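Esterase YbfF (Escherichia coli, PDB 3BF7) probably hydrolyses ester and thioester substrates, using an alpha/beta hydrolase core covered by a helical cap that helps shape the substrate-binding crevice. Local coordinates at residues 130-133 and 134-138; 147-150 and 151-155; 165-169 and 170-174; 175-178 and 179-183. The protein carries 1 engineered substitution. All coordinates share one frame; numbering follows the deposited sequence.

Contact 1: 130-133 and 134-138; sequences AINA and VSESD
Val134 reaches back over one helical turn to Ala130, its CG2 methyl lying 3.3 Å from Ala130 O, the oxygen that also accepts a hydrogen bond from Val134 N at 3.0 Å. The torsion chi1 of 168° sets CG1 opposite the backbone N and leaves CG2 beside that N, facing the preceding turn. Ser135 repeats the pattern one residue on: its N donates to Ile131 O at 3.1 Å, and its hydroxyl, also turned beside its own N, brings OG within 3.3 Å of the same oxygen. Asn132 and Glu136 run alongside each other and point the same way, amide and carboxylate planes only 11° apart. Asn132 OD1 rests 3.5 Å from Glu136 CG, where the glutamate chain bends, while Glu136 N bonds to Asn132 O at 2.9 Å. Ser137 closes the helix. Its N gives Ala133 O a weak bond of 3.1 Å, and chi1 of 70° tucks OG between its own N and carbonyl carbon, from where it donates to Val134 O at 2.6 Å. The same OG accepts from Ala139 N, tying the last turn to the departing chain. With an alanine in place of Ser137, Val134 O and Ala139 N would probably both lose this partner, and the exit from the helix would be held less firmly. Helix 142-149 packs on Ala133 and Val134 through Ile148, Ala145 and Met149, while Trp171 of strand 170-171 touches Val134 and Ser135 and hydrogen-bonds through NE1 to Ile131 O.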
loop_
_atom_site.group_PDB
_atom_site.type_symbol
_atom_site.label_atom_id
_atom_site.label_comp_id
_atom_site.label_asym_id
_atom_site.label_seq_id
_atom_site.Cartn_x
_atom_site.Cartn_y
_atom_site.Cartn_z
ATOM N N ALA A 130 15.283 -11.573 9.063
ATOM C CA ALA A 130 15.052 -10.962 10.369
ATOM C C ALA A 130 13.740 -11.465 10.966
ATOM O O ALA A 130 13.666 -11.783 12.155
ATOM C CB ALA A 130 15.016 -9.445 10.234
ATOM N N ILE A 131 12.705 -11.523 10.133
ATOM C CA ILE A 131 11.395 -11.996 10.561
ATOM C C ILE A 131 11.492 -13.439 11.054
ATOM O O ILE A 131 10.964 -13.783 12.116
ATOM C CB ILE A 131 10.387 -11.899 9.387
ATOM C CG1 ILE A 131 10.044 -10.427 9.137
ATOM C CG2 ILE A 131 9.134 -12.714 9.680
ATOM C CD1 ILE A 131 9.265 -10.180 7.866
ATOM N N ASN A 132 12.184 -14.278 10.294
ATOM C CA ASN A 132 12.334 -15.679 10.667
ATOM C C ASN A 132 13.175 -15.849 11.928
ATOM O O ASN A 132 12.899 -16.725 12.750
ATOM C CB ASN A 132 12.951 -16.472 9.511
ATOM C CG ASN A 132 13.083 -17.952 9.824
ATOM O OD1 ASN A 132 14.065 -18.388 10.424
ATOM N ND2 ASN A 132 12.081 -18.730 9.429
ATOM N N ALA A 133 14.192 -15.008 12.088
ATOM C CA ALA A 133 15.052 -15.081 13.264
ATOM C C ALA A 133 14.232 -14.774 14.514
ATOM O O ALA A 133 14.412 -15.405 15.557
ATOM C CB ALA A 133 16.208 -14.096 13.133
ATOM N N VAL A 134 13.333 -13.801 14.411
ATOM C CA VAL A 134 12.487 -13.445 15.543
ATOM C C VAL A 134 11.588 -14.625 15.903
ATOM O O VAL A 134 11.450 -14.974 17.076
ATOM C CB VAL A 134 11.605 -12.212 15.223
ATOM C CG1 VAL A 134 10.527 -12.049 16.290
ATOM C CG2 VAL A 134 12.465 -10.962 15.156
ATOM N N SER A 135 10.988 -15.241 14.889
ATOM C CA SER A 135 10.098 -16.380 15.100
ATOM C C SER A 135 10.813 -17.572 15.727
ATOM O O SER A 135 10.243 -18.277 16.559
ATOM C CB SER A 135 9.469 -16.813 13.773
ATOM O OG SER A 135 8.651 -15.788 13.241
ATOM N N GLU A 136 12.059 -17.795 15.322
ATOM C CA GLU A 136 12.840 -18.911 15.845
ATOM C C GLU A 136 13.336 -18.678 17.268
ATOM O O GLU A 136 13.611 -19.630 17.997
ATOM C CB GLU A 136 14.027 -19.199 14.925
ATOM C CG GLU A 136 13.636 -19.834 13.601
ATOM C CD GLU A 136 12.919 -21.158 13.785
ATOM O OE1 GLU A 136 13.508 -22.072 14.401
ATOM O OE2 GLU A 136 11.769 -21.286 13.315
ATOM N N SER A 137 13.451 -17.413 17.660
ATOM C CA SER A 137 13.912 -17.069 19.001
ATOM C C SER A 137 12.776 -17.243 20.000
ATOM O O SER A 137 11.738 -17.809 19.673
ATOM C CB SER A 137 14.393 -15.621 19.040
ATOM O OG SER A 137 13.301 -14.724 18.915
ATOM N N ASP A 138 12.978 -16.753 21.217
ATOM C CA ASP A 138 11.957 -16.849 22.252
ATOM C C ASP A 138 11.363 -15.469 22.512
ATOM O O ASP A 138 10.680 -15.253 23.513
ATOM C CB ASP A 138 12.558 -17.411 23.543
ATOM C CG ASP A 138 13.129 -18.803 23.363
ATOM O OD1 ASP A 138 12.373 -19.711 22.957
ATOM O OD2 ASP A 138 14.336 -18.990 23.628
#

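Contact 2: 147-150 and 151-155; sequences AIMR and QHLNE
Met149 O receives two backbone N-H groups from the following turn, and this doubly gripped oxygen marks the tight part of the contact. Leu153 N comes almost straight down the carbonyl bond at 2.8 Å, whereas His152 N lies 2.9 Å away, well above the carbonyl plane. Ile148 O is used twice as well: Gln151 N donates to it at 3.0 Å, and His152 ND1 adds a long, weak bond of 3.5 Å in the plane of the imidazole. With chi1 of -69°, His152 sends its ring back beside its own N, toward that oxygen. The side chains of Met149 and Leu153 touch only loosely, CE to CD1 at 4.5 Å. The outer side is wetter and more open. Gln151 stretches out along the surface, its CG 3.4 Å from Ala147 O, and a water donates to both Arg150 O and Asn154 OD1, bridging the two residues on the outer side. Arg150 extends away to a salt bridge with Glu156. Successive i+3 and i+4 bonds onto the last carbonyls are typical of a helix C-terminal end, here the turn that leads from helix 142-149 to helix 156-163 in what is consistent with the helical cap.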
loop_
_atom_site.group_PDB
_atom_site.type_symbol
_atom_site.label_atom_id
_atom_site.label_comp_id
_atom_site.label_asym_id
_atom_site.label_seq_id
_atom_site.Cartn_x
_atom_site.Cartn_y
_atom_site.Cartn_z
ATOM N N ALA A 147 15.653 -6.180 19.126
ATOM C CA ALA A 147 17.052 -6.508 19.383
ATOM C C ALA A 147 17.569 -7.525 18.374
ATOM O O ALA A 147 18.699 -7.426 17.897
ATOM C CB ALA A 147 17.211 -7.047 20.803
ATOM N N ILE A 148 16.735 -8.505 18.049
ATOM C CA ILE A 148 17.112 -9.536 17.092
ATOM C C ILE A 148 17.159 -8.982 15.674
ATOM O O ILE A 148 18.094 -9.253 14.920
ATOM C CB ILE A 148 16.118 -10.713 17.132
ATOM C CG1 ILE A 148 16.190 -11.393 18.499
ATOM C CG2 ILE A 148 16.424 -11.703 16.015
ATOM C CD1 ILE A 148 15.185 -12.492 18.679
ATOM N N MET A 149 16.152 -8.196 15.317
ATOM C CA MET A 149 16.081 -7.629 13.980
ATOM C C MET A 149 17.229 -6.683 13.659
ATOM O O MET A 149 17.647 -6.583 12.505
ATOM C CB MET A 149 14.740 -6.927 13.799
ATOM C CG MET A 149 13.577 -7.885 13.967
ATOM S SD MET A 149 11.982 -7.138 13.670
ATOM C CE MET A 149 11.867 -7.281 11.882
ATOM N N ARG A 150 17.743 -5.995 14.673
ATOM C CA ARG A 150 18.850 -5.071 14.458
ATOM C C ARG A 150 20.122 -5.820 14.077
ATOM O O ARG A 150 21.095 -5.212 13.639
ATOM C CB ARG A 150 19.105 -4.226 15.709
ATOM C CG ARG A 150 17.950 -3.317 16.083
ATOM C CD ARG A 150 18.383 -2.228 17.055
ATOM N NE ARG A 150 17.256 -1.385 17.444
ATOM C CZ ARG A 150 16.419 -1.665 18.438
ATOM N NH1 ARG A 150 16.583 -2.767 19.157
ATOM N NH2 ARG A 150 15.407 -0.850 18.701
ATOM N N GLN A 151 20.106 -7.139 14.243
ATOM C CA GLN A 151 21.258 -7.968 13.900
ATOM C C GLN A 151 21.227 -8.299 12.410
ATOM O O GLN A 151 22.194 -8.832 11.860
ATOM C CB GLN A 151 21.238 -9.263 14.718
ATOM C CG GLN A 151 21.138 -9.037 16.220
ATOM C CD GLN A 151 21.090 -10.331 17.012
ATOM O OE1 GLN A 151 20.943 -10.315 18.236
ATOM N NE2 GLN A 151 21.216 -11.459 16.321
ATOM N N HIS A 152 20.108 -7.974 11.766
ATOM C CA HIS A 152 19.921 -8.235 10.341
ATOM C C HIS A 152 19.718 -6.963 9.531
ATOM O O HIS A 152 20.119 -6.886 8.369
ATOM C CB HIS A 152 18.691 -9.118 10.111
ATOM C CG HIS A 152 18.849 -10.524 10.589
ATOM N ND1 HIS A 152 18.737 -10.882 11.916
ATOM C CD2 HIS A 152 19.114 -11.664 9.912
ATOM C CE1 HIS A 152 18.925 -12.185 12.033
ATOM N NE2 HIS A 152 19.157 -12.682 10.832
ATOM N N LEU A 153 19.079 -5.977 10.150
ATOM C CA LEU A 153 18.760 -4.721 9.487
ATOM C C LEU A 153 19.346 -3.528 10.224
ATOM O O LEU A 153 19.444 -3.535 11.447
ATOM C CB LEU A 153 17.238 -4.564 9.410
ATOM C CG LEU A 153 16.453 -5.757 8.855
ATOM C CD1 LEU A 153 14.966 -5.559 9.120
ATOM C CD2 LEU A 153 16.730 -5.916 7.368
ATOM N N ASN A 154 19.727 -2.497 9.479
ATOM C CA ASN A 154 20.284 -1.308 10.106
ATOM C C ASN A 154 19.428 -0.065 9.908
ATOM O O ASN A 154 19.846 1.047 10.232
ATOM C CB ASN A 154 21.712 -1.067 9.617
ATOM C CG ASN A 154 22.687 -2.081 10.181
ATOM O OD1 ASN A 154 22.759 -3.219 9.718
ATOM N ND2 ASN A 154 23.426 -1.680 11.208
ATOM N N GLU A 155 18.226 -0.260 9.375
ATOM C CA GLU A 155 17.287 0.835 9.168
ATOM C C GLU A 155 16.242 0.730 10.274
ATOM O O GLU A 155 15.307 -0.067 10.183
ATOM C CB GLU A 155 16.614 0.720 7.796
ATOM C CG GLU A 155 17.378 1.377 6.647
ATOM C CD GLU A 155 18.714 0.721 6.344
ATOM O OE1 GLU A 155 19.411 1.199 5.425
ATOM O OE2 GLU A 155 19.071 -0.269 7.015
HETATM O O HOH W 1 23.166 -5.171 12.016
#

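Contact 3: 165-169 and 170-174; sequences SFVDG and EWRFN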
loop_
_atom_site.group_PDB
_atom_site.type_symbol
_atom_site.label_atom_id
_atom_site.label_comp_id
_atom_site.label_asym_id
_atom_site.label_seq_id
_atom_site.Cartn_x
_atom_site.Cartn_y
_atom_site.Cartn_z
ATOM N N SER A 165 3.437 -5.098 13.196
ATOM C CA SER A 165 2.745 -6.352 12.931
ATOM C C SER A 165 3.184 -7.494 13.845
ATOM O O SER A 165 2.835 -8.649 13.609
ATOM C CB SER A 165 2.935 -6.758 11.467
ATOM O OG SER A 165 2.192 -5.915 10.606
ATOM N N PHE A 166 3.958 -7.178 14.880
ATOM C CA PHE A 166 4.400 -8.200 15.822
ATOM C C PHE A 166 3.527 -8.044 17.062
ATOM O O PHE A 166 3.671 -7.083 17.813
ATOM C CB PHE A 166 5.875 -8.008 16.188
ATOM C CG PHE A 166 6.463 -9.164 16.951
ATOM C CD1 PHE A 166 6.578 -10.415 16.357
ATOM C CD2 PHE A 166 6.884 -9.007 18.267
ATOM C CE1 PHE A 166 7.104 -11.497 17.059
ATOM C CE2 PHE A 166 7.413 -10.084 18.981
ATOM C CZ PHE A 166 7.522 -11.331 18.375
ATOM N N VAL A 167 2.608 -8.984 17.259
ATOM C CA VAL A 167 1.691 -8.935 18.395
ATOM C C VAL A 167 1.559 -10.308 19.047
ATOM O O VAL A 167 1.487 -11.326 18.358
ATOM C CB VAL A 167 0.286 -8.460 17.950
ATOM C CG1 VAL A 167 -0.602 -8.245 19.165
ATOM C CG2 VAL A 167 0.402 -7.183 17.138
ATOM N N ASP A 168 1.521 -10.328 20.376
ATOM C CA ASP A 168 1.405 -11.571 21.129
ATOM C C ASP A 168 2.462 -12.579 20.691
ATOM O O ASP A 168 2.211 -13.784 20.650
ATOM C CB ASP A 168 0.008 -12.170 20.953
ATOM C CG ASP A 168 -1.087 -11.239 21.432
ATOM O OD1 ASP A 168 -1.033 -10.816 22.605
ATOM O OD2 ASP A 168 -2.001 -10.930 20.640
ATOM N N GLY A 169 3.646 -12.071 20.357
ATOM C CA GLY A 169 4.741 -12.926 19.932
ATOM C C GLY A 169 4.541 -13.608 18.591
ATOM O O GLY A 169 5.162 -14.632 18.316
ATOM N N GLU A 170 3.680 -13.045 17.752
ATOM C CA GLU A 170 3.412 -13.618 16.440
ATOM C C GLU A 170 3.327 -12.528 15.383
ATOM O O GLU A 170 2.960 -11.392 15.683
ATOM C CB GLU A 170 2.091 -14.393 16.461
ATOM C CG GLU A 170 2.104 -15.656 17.307
ATOM C CD GLU A 170 3.023 -16.720 16.745
ATOM O OE1 GLU A 170 2.843 -17.097 15.567
ATOM O OE2 GLU A 170 3.922 -17.182 17.479
ATOM N N TRP A 171 3.678 -12.875 14.149
ATOM C CA TRP A 171 3.601 -11.923 13.050
ATOM C C TRP A 171 2.179 -11.920 12.513
ATOM O O TRP A 171 1.590 -12.977 12.295
ATOM C CB TRP A 171 4.567 -12.307 11.927
ATOM C CG TRP A 171 6.001 -12.176 12.312
ATOM C CD1 TRP A 171 6.887 -13.190 12.543
ATOM C CD2 TRP A 171 6.713 -10.958 12.535
ATOM N NE1 TRP A 171 8.110 -12.675 12.897
ATOM C CE2 TRP A 171 8.032 -11.307 12.901
ATOM C CE3 TRP A 171 6.366 -9.603 12.464
ATOM C CZ2 TRP A 171 9.007 -10.348 13.192
ATOM C CZ3 TRP A 171 7.335 -8.648 12.753
ATOM C CH2 TRP A 171 8.640 -9.028 13.113
ATOM N N ARG A 172 1.626 -10.729 12.305
ATOM C CA ARG A 172 0.272 -10.600 11.783
ATOM C C ARG A 172 0.207 -11.031 10.322
ATOM O O ARG A 172 -0.808 -11.567 9.872
ATOM C CB ARG A 172 -0.218 -9.154 11.935
ATOM C CG ARG A 172 -0.690 -8.796 13.348
ATOM C CD ARG A 172 -2.024 -9.468 13.644
ATOM N NE ARG A 172 -2.395 -9.490 15.060
ATOM C CZ ARG A 172 -3.079 -8.536 15.686
ATOM N NH1 ARG A 172 -3.480 -7.452 15.037
ATOM N NH2 ARG A 172 -3.395 -8.687 16.966
ATOM N N PHE A 173 1.285 -10.796 9.576
ATOM C CA PHE A 173 1.294 -11.191 8.175
ATOM C C PHE A 173 1.664 -12.665 7.999
ATOM O O PHE A 173 2.301 -13.273 8.863
ATOM C CB PHE A 173 2.198 -10.265 7.334
ATOM C CG PHE A 173 3.498 -9.886 7.991
ATOM C CD1 PHE A 173 4.474 -10.840 8.249
ATOM C CD2 PHE A 173 3.758 -8.557 8.321
ATOM C CE1 PHE A 173 5.696 -10.475 8.818
ATOM C CE2 PHE A 173 4.973 -8.185 8.888
ATOM C CZ PHE A 173 5.942 -9.146 9.138
ATOM N N ASN A 174 1.232 -13.228 6.875
ATOM C CA ASN A 174 1.429 -14.640 6.536
ATOM C C ASN A 174 2.786 -14.845 5.872
ATOM O O ASN A 174 2.890 -14.864 4.644
ATOM C CB ASN A 174 0.302 -15.062 5.592
ATOM C CG ASN A 174 0.206 -16.559 5.420
ATOM O OD1 ASN A 174 1.092 -17.306 5.830
ATOM N ND2 ASN A 174 -0.878 -17.006 4.801
HETATM O O HOH W 2 -3.807 -11.473 19.020
HETATM O O HOH W 3 3.799 -16.746 20.551
#
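Phe166 and Val167 pair with Trp171 and Glu170 in a short antiparallel beta hairpin, a two-stranded sheet separate from the large central one and lying against helices 125-136 and 142-149. A type I' turn from Val167 to Glu170, with Asp168 and Gly169 at its corners, joins the strands. Val167 N donates to Glu170 O and Glu170 N to Val167 O, both at 2.9 Å, the first in the carbonyl plane and the second from well above it. Beyond the non-hydrogen-bonded pair Phe166-Trp171, Arg172 N donates to Ser165 O at 2.7 Å. On the face of Phe166 and Trp171 the rings form an edge-to-face pair with planes at 56°: Phe166 CD1 stands 3.7 Å above the indole, over its centre. Ser165 CB meets Phe173 CE2 at 3.6 Å, extending the apolar patch. On the face of Val167 and Glu170, Arg172 bends at chi2 (-72°) and lays its guanidinium across Val167, whose CG2 lies 4.0 Å above the centre of that flat group. Arg172 NH2 and Asp168 OD2 remain 4.5 Å apart, too far for a salt bridge. A water donates to OD2 at 2.5 Å and accepts a weak bond from NH2. The chemistry is thus divided: backbone bonds hold the strands together and aromatic packing covers the face of Phe166 and Trp171, whereas the opposite charges near the turn probably attract one another without direct contact.

Contact 4: 175-178 and 179-183; sequences VPVL and WDQYP
Residues 175-183 form two consecutive short helices: helix 175-180 gives way at Gln181, the first residue out of helical geometry, and helix 182-186 starts at once, with Gln181 as its N-cap residue. Three i to i+4 bonds complete the first helix: Trp179 N to Val175 O at 3.0 Å, Asp180 N to Pro176 O at 2.9 Å and Gln181 N to Val177 O at 2.8 Å. Val177 and Gln181 lie alongside each other, pointing the same way, with CG1 of the valine 4.0 Å from CG of the glutamine. The glutamine chain then turns sharply at chi2 (-76°), and NE2 donates to Asp180 OD2 at 2.9 Å, arriving from above the carboxylate plane. Its OE1 accepts from Met62 N, so both ends of the amide are engaged and its rotation is fixed. Trimming Gln181 to an alanine would probably leave Met62 N without this acceptor, and Asp180 freer to turn. Trp179 points away from the turn to a cation-pi contact with Arg122 and an edge-to-face contact with Phe128, and Tyr182 OH hydrogen-bonds to His124 ND1 and Arg123 N. At the break the bonding pattern shifts: Tyr182 N bonds to Trp179 O at 3.2 Å, while Leu178 O, though only 3.1 Å from Tyr182 N, is badly angled for it and instead faces Tyr182 CB at 3.4 Å.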
loop_
_atom_site.group_PDB
_atom_site.type_symbol
_atom_site.label_atom_id
_atom_site.label_comp_id
_atom_site.label_asym_id
_atom_site.label_seq_id
_atom_site.Cartn_x
_atom_site.Cartn_y
_atom_site.Cartn_z
ATOM N N VAL A 175 3.819 -15.032 6.685
ATOM C CA VAL A 175 5.175 -15.164 6.173
ATOM C C VAL A 175 5.421 -16.219 5.092
ATOM O O VAL A 175 5.995 -15.905 4.051
ATOM C CB VAL A 175 6.181 -15.359 7.333
ATOM C CG1 VAL A 175 7.605 -15.380 6.792
ATOM C CG2 VAL A 175 6.019 -14.231 8.348
ATOM N N PRO A 176 4.987 -17.473 5.307
ATOM C CA PRO A 176 5.226 -18.489 4.274
ATOM C C PRO A 176 4.633 -18.142 2.910
ATOM O O PRO A 176 5.238 -18.414 1.875
ATOM C CB PRO A 176 4.593 -19.743 4.871
ATOM C CG PRO A 176 4.765 -19.537 6.342
ATOM C CD PRO A 176 4.396 -18.082 6.512
ATOM N N VAL A 177 3.445 -17.546 2.909
ATOM C CA VAL A 177 2.792 -17.181 1.661
ATOM C C VAL A 177 3.458 -15.974 1.009
ATOM O O VAL A 177 3.630 -15.944 -0.210
ATOM C CB VAL A 177 1.287 -16.910 1.882
ATOM C CG1 VAL A 177 0.663 -16.340 0.618
ATOM C CG2 VAL A 177 0.587 -18.212 2.259
ATOM N N LEU A 178 3.841 -14.981 1.808
ATOM C CA LEU A 178 4.500 -13.810 1.241
ATOM C C LEU A 178 5.837 -14.217 0.622
ATOM O O LEU A 178 6.279 -13.626 -0.363
ATOM C CB LEU A 178 4.695 -12.730 2.309
ATOM C CG LEU A 178 3.377 -12.176 2.868
ATOM C CD1 LEU A 178 3.672 -11.071 3.869
ATOM C CD2 LEU A 178 2.502 -11.651 1.734
ATOM N N TRP A 179 6.475 -15.233 1.194
ATOM C CA TRP A 179 7.737 -15.723 0.652
ATOM C C TRP A 179 7.473 -16.488 -0.641
ATOM O O TRP A 179 8.073 -16.214 -1.678
ATOM C CB TRP A 179 8.435 -16.647 1.654
ATOM C CG TRP A 179 9.665 -17.310 1.095
ATOM C CD1 TRP A 179 9.740 -18.534 0.490
ATOM C CD2 TRP A 179 10.988 -16.766 1.063
ATOM N NE1 TRP A 179 11.029 -18.784 0.083
ATOM C CE2 TRP A 179 11.816 -17.715 0.423
ATOM C CE3 TRP A 179 11.554 -15.567 1.512
ATOM C CZ2 TRP A 179 13.183 -17.501 0.222
ATOM C CZ3 TRP A 179 12.912 -15.355 1.312
ATOM C CH2 TRP A 179 13.711 -16.319 0.671
ATOM N N ASP A 180 6.556 -17.444 -0.574
ATOM C CA ASP A 180 6.227 -18.261 -1.732
ATOM C C ASP A 180 5.745 -17.446 -2.929
ATOM O O ASP A 180 6.105 -17.729 -4.072
ATOM C CB ASP A 180 5.153 -19.278 -1.356
ATOM C CG ASP A 180 4.796 -20.188 -2.504
ATOM O OD1 ASP A 180 5.632 -21.041 -2.865
ATOM O OD2 ASP A 180 3.688 -20.042 -3.056
ATOM N N GLN A 181 4.939 -16.425 -2.661
ATOM C CA GLN A 181 4.372 -15.595 -3.714
ATOM C C GLN A 181 5.162 -14.324 -4.002
ATOM O O GLN A 181 4.739 -13.500 -4.810
ATOM C CB GLN A 181 2.935 -15.229 -3.335
ATOM C CG GLN A 181 2.043 -16.438 -3.121
ATOM C CD GLN A 181 1.626 -17.074 -4.423
ATOM O OE1 GLN A 181 0.768 -16.548 -5.127
ATOM N NE2 GLN A 181 2.242 -18.203 -4.762
ATOM N N TYR A 182 6.318 -14.178 -3.367
ATOM C CA TYR A 182 7.128 -12.978 -3.540
ATOM C C TYR A 182 7.340 -12.512 -4.981
ATOM O O TYR A 182 7.198 -11.325 -5.271
ATOM C CB TYR A 182 8.484 -13.152 -2.856
ATOM C CG TYR A 182 9.289 -11.876 -2.804
ATOM C CD1 TYR A 182 9.000 -10.879 -1.871
ATOM C CD2 TYR A 182 10.325 -11.653 -3.706
ATOM C CE1 TYR A 182 9.724 -9.689 -1.837
ATOM C CE2 TYR A 182 11.057 -10.467 -3.684
ATOM C CZ TYR A 182 10.751 -9.491 -2.749
ATOM O OH TYR A 182 11.477 -8.320 -2.742
ATOM N N PRO A 183 7.678 -13.427 -5.906
ATOM C CA PRO A 183 7.884 -12.982 -7.289
ATOM C C PRO A 183 6.678 -12.267 -7.892
ATOM O O PRO A 183 6.832 -11.388 -8.740
ATOM C CB PRO A 183 8.202 -14.280 -8.029
ATOM C CG PRO A 183 8.860 -15.118 -6.973
ATOM C CD PRO A 183 7.986 -14.863 -5.765
#

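Contact 1 touches all three others, its centre 11 Å from those of contacts 2 and 3 and 17 Å from that of contact 4. Ala133 CB meets His152 CE1 of contact 2 at 3.5 Å, Val134 CG1 meets Phe166 CE1 of contact 3 at 3.6 Å, and Ile131 CG2 meets Val175 CG2 of contact 4 at 3.7 Å. Contacts 2 and 3 join through Met149 CE and Trp171 CH2, 3.9 Å apart, but contacts 2 and 4 stay about 10 Å apart at their nearest atoms. Phe173 CB, 3.9 Å from Leu178 CD1, links contacts 3 and 4. Phe26, in the loop after strand 19-22, touches Ile131, Phe173 and Leu178, joining three contacts to the core that carries the probable Ser89-His234-Asp113 triad.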